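Local coordinates for isocitrate dehydrogenase [NAD] subunit 2, mitochondrial (Saccharomyces cerevisiae, PDB 3BLX), which forms the mitochondrial NAD-dependent isocitrate dehydrogenase octamer with subunit 1, oxidatively decarboxylating isocitrate to 2-oxoglutarate in the citric acid cycle, and also binds RNA, at residues B[223-228]-B[248-253]. Sequence-based numbering, arbitrary orientation.
Sequences NSVLKV and DILSDL
Val-225 touches both Leu-250 and Leu-253. Its CG1 lies 4.0 Å from CD2 of Leu-250, and these two side chains cross at about a right angle. Its CB is 4.2 Å from CD1 of Leu-253. Leu-250 reaches the valine with its end: CG stands anti to the carbonyl carbon (chi1 -70°), and CD2 closes the distance. Leu-253 instead has CG anti to the backbone N (chi1 -179°), and its side chain leaves the backbone toward helix 221-230. The backbones come nearest at Val-225 CA and Leu-250 CA, 8.1 Å apart. No hydrogen bond joins the segments.

This apolar patch is buried. Leu-250 also packs on Leu-133 and Val-187 of the central sheet, while Asn-245 and Ile-246 of subunit 1 pack against Val-225 and Leu-253 respectively. The more open side is limited to Lys-227, which is exposed, and to Asp-248 and Asp-252, which are partly exposed on the far side of helix 244-258. Both aspartates probably bind the magnesium or manganese ion, as in related enzymes. Asp-252 forms a salt bridge with Arg-114, and Asp-248 forms one with Lys-183 of subunit 1.

The contact thus joins two neighbouring helices on the sheet through aliphatic carbons alone. Dispersion and exclusion of water probably hold it, with no directional bond to fix one helix against the other.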
ATOM      1  N   ASN B 223      -7.314  10.798  44.899  1.00 34.03           N
ATOM      2  CA  ASN B 223      -8.117  11.101  46.076  1.00 36.21           C
ATOM      3  C   ASN B 223      -8.471  12.584  46.128  1.00 37.57           C
ATOM      4  O   ASN B 223      -9.603  12.973  46.411  1.00 35.90           O
ATOM      5  CB  ASN B 223      -7.401  10.666  47.361  1.00 39.81           C
ATOM      6  CG  ASN B 223      -7.158   9.160  47.423  1.00 55.11           C
ATOM      7  OD1 ASN B 223      -7.935   8.357  46.890  1.00 62.09           O
ATOM      8  ND2 ASN B 223      -6.072   8.769  48.088  1.00 55.81           N
ATOM      9  N   SER B 224      -7.490  13.414  45.840  1.00 27.31           N
ATOM     10  CA  SER B 224      -7.710  14.839  45.812  1.00 27.11           C
ATOM     11  C   SER B 224      -8.861  15.213  44.918  1.00 40.03           C
ATOM     12  O   SER B 224      -9.682  16.020  45.323  1.00 47.40           O
ATOM     13  CB  SER B 224      -6.466  15.569  45.339  1.00 34.95           C
ATOM     14  OG  SER B 224      -5.376  15.310  46.200  1.00 56.25           O
ATOM     15  N   VAL B 225      -8.944  14.668  43.703  1.00 25.64           N
ATOM     16  CA  VAL B 225     -10.051  15.102  42.868  1.00 27.57           C
ATOM     17  C   VAL B 225     -11.374  14.571  43.375  1.00 30.33           C
ATOM     18  O   VAL B 225     -12.380  15.256  43.257  1.00 51.11           O
ATOM     19  CB  VAL B 225      -9.862  14.971  41.304  1.00 35.73           C
ATOM     20  CG1 VAL B 225      -8.394  14.835  40.910  1.00 29.10           C
ATOM     21  CG2 VAL B 225     -10.726  13.896  40.707  1.00 25.66           C
ATOM     22  N   LEU B 226     -11.372  13.391  43.991  1.00 33.31           N
ATOM     23  CA  LEU B 226     -12.604  12.828  44.523  1.00 27.86           C
ATOM     24  C   LEU B 226     -13.092  13.696  45.674  1.00 36.63           C
ATOM     25  O   LEU B 226     -14.278  13.993  45.776  1.00 40.32           O
ATOM     26  CB  LEU B 226     -12.369  11.419  45.022  1.00 33.42           C
ATOM     27  CG  LEU B 226     -13.511  10.406  44.931  1.00 38.67           C
ATOM     28  CD1 LEU B 226     -13.516   9.645  46.211  1.00 34.77           C
ATOM     29  CD2 LEU B 226     -14.882  11.020  44.686  1.00 25.14           C
ATOM     30  N   LYS B 227     -12.170  14.118  46.533  1.00 28.20           N
ATOM     31  CA  LYS B 227     -12.545  14.907  47.685  1.00 32.15           C
ATOM     32  C   LYS B 227     -12.980  16.305  47.268  1.00 38.12           C
ATOM     33  O   LYS B 227     -14.094  16.732  47.573  1.00 39.98           O
ATOM     34  CB  LYS B 227     -11.395  14.994  48.686  1.00 44.68           C
ATOM     35  CG  LYS B 227     -11.042  13.670  49.365  1.00 47.23           C
ATOM     36  CD  LYS B 227     -10.067  13.943  50.519  1.00 70.30           C
ATOM     37  CE  LYS B 227      -9.677  12.657  51.246  1.00 97.82           C
ATOM     38  NZ  LYS B 227      -8.796  12.916  52.427  1.00 90.81           N
ATOM     39  N   VAL B 228     -12.105  17.005  46.552  1.00 35.75           N
ATOM     40  CA  VAL B 228     -12.371  18.371  46.126  1.00 24.37           C
ATOM     41  C   VAL B 228     -13.691  18.523  45.396  1.00 32.53           C
ATOM     42  O   VAL B 228     -14.352  19.532  45.542  1.00 38.49           O
ATOM     43  CB  VAL B 228     -11.269  18.910  45.207  1.00 35.65           C
ATOM     44  CG1 VAL B 228     -11.501  20.371  44.922  1.00 42.56           C
ATOM     45  CG2 VAL B 228      -9.931  18.786  45.879  1.00 72.95           C
ATOM     46  N   ASP B 248      -1.851  21.750  34.869  1.00 55.08           N
ATOM     47  CA  ASP B 248      -2.835  22.195  33.881  1.00 36.57           C
ATOM     48  C   ASP B 248      -4.242  21.709  34.229  1.00 33.35           C
ATOM     49  O   ASP B 248      -5.173  22.493  34.298  1.00 41.07           O
ATOM     50  CB  ASP B 248      -2.447  21.682  32.478  1.00 69.27           C
ATOM     51  CG  ASP B 248      -1.753  22.749  31.605  1.00 95.92           C
ATOM     52  OD1 ASP B 248      -1.912  23.964  31.875  1.00105.63           O
ATOM     53  OD2 ASP B 248      -1.067  22.365  30.623  1.00 83.56           O
ATOM     54  N   ILE B 249      -4.375  20.404  34.434  1.00 29.94           N
ATOM     55  CA  ILE B 249      -5.651  19.741  34.685  1.00 32.05           C
ATOM     56  C   ILE B 249      -6.299  20.120  36.022  1.00 40.63           C
ATOM     57  O   ILE B 249      -7.499  20.376  36.096  1.00 29.60           O
ATOM     58  CB  ILE B 249      -5.465  18.215  34.683  1.00 40.83           C
ATOM     59  CG1 ILE B 249      -5.030  17.731  33.302  1.00 42.03           C
ATOM     60  CG2 ILE B 249      -6.720  17.507  35.116  1.00 24.99           C
ATOM     61  CD1 ILE B 249      -4.465  16.343  33.338  1.00 40.38           C
ATOM     62  N   LEU B 250      -5.504  20.144  37.082  1.00 35.67           N
ATOM     63  CA  LEU B 250      -6.029  20.482  38.394  1.00 32.99           C
ATOM     64  C   LEU B 250      -6.496  21.920  38.481  1.00 31.69           C
ATOM     65  O   LEU B 250      -7.574  22.185  38.980  1.00 37.33           O
ATOM     66  CB  LEU B 250      -5.014  20.186  39.494  1.00 31.81           C
ATOM     67  CG  LEU B 250      -4.785  18.689  39.710  1.00 44.50           C
ATOM     68  CD1 LEU B 250      -3.962  18.458  40.969  1.00 35.14           C
ATOM     69  CD2 LEU B 250      -6.117  17.949  39.761  1.00 29.77           C
ATOM     70  N   SER B 251      -5.694  22.859  38.004  1.00 37.21           N
ATOM     71  CA  SER B 251      -6.096  24.249  38.077  1.00 31.22           C
ATOM     72  C   SER B 251      -7.367  24.549  37.260  1.00 34.56           C
ATOM     73  O   SER B 251      -8.186  25.390  37.658  1.00 42.59           O
ATOM     74  CB  SER B 251      -4.944  25.175  37.714  1.00 35.37           C
ATOM     75  OG  SER B 251      -4.581  24.990  36.372  1.00 48.06           O
ATOM     76  N   ASP B 252      -7.553  23.847  36.145  1.00 39.85           N
ATOM     77  CA  ASP B 252      -8.753  24.033  35.314  1.00 43.63           C
ATOM     78  C   ASP B 252      -9.998  23.364  35.915  1.00 34.65           C
ATOM     79  O   ASP B 252     -11.123  23.786  35.687  1.00 36.25           O
ATOM     80  CB  ASP B 252      -8.514  23.533  33.877  1.00 48.74           C
ATOM     81  CG  ASP B 252      -7.990  24.635  32.933  1.00 72.10           C
ATOM     82  OD1 ASP B 252      -7.111  25.441  33.332  1.00 52.89           O
ATOM     83  OD2 ASP B 252      -8.454  24.678  31.767  1.00 72.96           O
ATOM     84  N   LEU B 253      -9.779  22.312  36.683  1.00 33.11           N
ATOM     85  CA  LEU B 253     -10.838  21.674  37.438  1.00 31.39           C
ATOM     86  C   LEU B 253     -11.267  22.554  38.626  1.00 28.43           C
ATOM     87  O   LEU B 253     -12.434  22.649  38.945  1.00 23.55           O
ATOM     88  CB  LEU B 253     -10.343  20.312  37.914  1.00 31.98           C
ATOM     89  CG  LEU B 253     -11.240  19.391  38.705  1.00 26.83           C
ATOM     90  CD1 LEU B 253     -10.841  17.957  38.470  1.00 40.07           C
ATOM     91  CD2 LEU B 253     -11.122  19.726  40.145  1.00 34.33           C
TER